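PDB 3O9Z: lipopolysaccharide biosynthesis protein wbpB from Thermus thermophilus, which acts as an NAD-dependent sugar dehydrogenase in the biosynthesis of 2,3-diacetamido-2,3-dideoxy-D-mannuronic acid, a lipopolysaccharide sugar. Local coordinates for the interface of chains A and B. Sequence-based numbering; all coordinates share one arbitrary frame. Chains: chain A/B, Lipopolysaccharide biosynthesis protein wbpB.

The interface of chains A and B. Residues chain A 61, 64-65, 67-68; chain B 90, 114, 121.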
# COMPACT_ATOMS: atom_id res chain seq x y z
N ALA A 61 -16.06 11.96 -6.18
CA ALA A 61 -17.17 11.92 -7.15
C ALA A 61 -18.47 11.64 -6.44
O ALA A 61 -19.52 12.15 -6.86
CB ALA A 61 -16.88 10.86 -8.19
N GLU A 64 -19.60 14.69 -4.67
CA GLU A 64 -20.02 15.67 -5.70
C GLU A 64 -21.40 15.28 -6.19
O GLU A 64 -22.25 16.17 -6.36
CB GLU A 64 -19.00 15.70 -6.83
CG GLU A 64 -19.21 16.80 -7.91
CD GLU A 64 -18.05 16.81 -8.85
OE1 GLU A 64 -17.76 15.73 -9.46
OE2 GLU A 64 -17.38 17.88 -8.97
N ASP A 65 -21.64 13.98 -6.43
CA ASP A 65 -23.00 13.53 -6.73
C ASP A 65 -24.00 13.90 -5.65
O ASP A 65 -25.10 14.36 -5.99
CB ASP A 65 -23.06 12.01 -7.00
CG ASP A 65 -22.31 11.57 -8.23
OD1 ASP A 65 -22.00 12.37 -9.16
OD2 ASP A 65 -22.04 10.33 -8.29
N ARG A 67 -23.83 16.41 -3.57
CA ARG A 67 -24.03 17.86 -3.62
C ARG A 67 -25.05 18.14 -4.72
O ARG A 67 -25.94 18.99 -4.53
CB ARG A 67 -22.73 18.65 -3.86
CG ARG A 67 -22.89 20.20 -3.93
CD ARG A 67 -21.73 20.87 -4.65
NE ARG A 67 -21.66 20.43 -6.03
CZ ARG A 67 -20.60 20.54 -6.82
NH1 ARG A 67 -20.65 20.07 -8.07
NH2 ARG A 67 -19.48 21.06 -6.36
N ASP A 68 -24.83 17.53 -5.88
CA ASP A 68 -25.55 17.92 -7.11
C ASP A 68 -27.01 17.51 -6.94
O ASP A 68 -27.88 18.00 -7.65
CB ASP A 68 -24.94 17.23 -8.33
CG ASP A 68 -23.68 17.93 -8.82
OD1 ASP A 68 -23.35 19.02 -8.30
OD2 ASP A 68 -23.00 17.43 -9.75
N ARG B 90 -14.19 12.37 -14.20
CA ARG B 90 -14.91 13.38 -13.43
C ARG B 90 -13.92 14.45 -12.97
O ARG B 90 -14.27 15.62 -13.05
CB ARG B 90 -15.57 12.73 -12.23
CG ARG B 90 -16.69 11.76 -12.61
CD ARG B 90 -17.97 12.50 -12.85
NE ARG B 90 -18.39 13.30 -11.70
CZ ARG B 90 -19.22 12.90 -10.74
NH1 ARG B 90 -19.53 13.74 -9.76
NH2 ARG B 90 -19.81 11.70 -10.75
N ARG B 114 -23.88 9.87 -16.91
CA ARG B 114 -23.48 10.98 -16.05
C ARG B 114 -22.43 11.85 -16.73
O ARG B 114 -22.46 13.09 -16.62
CB ARG B 114 -23.01 10.47 -14.68
CG ARG B 114 -22.63 11.56 -13.69
CD ARG B 114 -23.84 12.35 -13.19
NE ARG B 114 -23.53 12.98 -11.89
CZ ARG B 114 -23.31 14.28 -11.72
NH1 ARG B 114 -23.04 14.76 -10.51
NH2 ARG B 114 -23.37 15.10 -12.76
N ARG B 121 -22.30 20.49 -19.23
CA ARG B 121 -22.14 21.50 -18.19
C ARG B 121 -20.83 22.27 -18.35
O ARG B 121 -20.77 23.47 -18.12
CB ARG B 121 -22.20 20.86 -16.81
CG ARG B 121 -22.20 21.83 -15.64
CD ARG B 121 -23.26 21.43 -14.62
NE ARG B 121 -22.71 20.49 -13.64
CZ ARG B 121 -23.38 20.09 -12.55
NH1 ARG B 121 -22.78 19.23 -11.72
NH2 ARG B 121 -24.65 20.54 -12.29
O HOH W 1 -17.04 15.92 -12.51
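B:Arg90, B:Arg114 and B:Arg121 meet the acidic residues A:Glu64, A:Asp65 and A:Asp68 in a salt-bridge ladder between Rossmann-fold domains of two Gfo/Idh/MocA-family subunits. The acids lie on helix 56-68; helices 85-94 and 109-122 supply the arginines. Two-fold symmetry repeats the patch with the chains exchanged, in what may be a contact of the biological oligomer.

Among the salt bridges, B:Arg90 NH1 meets the anti side of A:Glu64 OE1 at 2.7 Å, carboxylate and guanidinium nearly coplanar (17°). A:Glu64 runs out extended with CG anti to the backbone N (chi1 -173°), which carries OE1 past the oppositely running arginine. B:Arg90 NH2 takes the syn side of A:Asp65 OD1 at 2.8 Å. The poorly ordered B:Arg114 brings NH1 to the anti side of the same oxygen at 2.9 Å, from the opposite face of the carboxylate. This NH1 also bonds A:Asp68 OD2 fairly straight (2.8 Å, 161° at H), linking two acids one helical turn apart. B:Arg121, likewise poorly ordered, reaches A:Asp68 OD2 from above the carboxylate plane, its NH1 2.7 Å away.

Within chain A, A:Arg67 grips A:Asp68 OD1 side-on through NE and NH1, the latter at 2.9 Å, and so probably steadies the carboxylate, whose other oxygen is held by the chain B arginines. An alanine in place of A:Asp68 would probably leave B:Arg121 without its carboxylate mate and the arginines gathered here less well neutralised.

A water bonded to B:Arg90 O at 2.8 Å also joins B:Arg90 NE to A:Glu64 OE1. Apolar contact is slight: A:Ala61 CB lies over one guanidinium face of B:Arg90, near its rim.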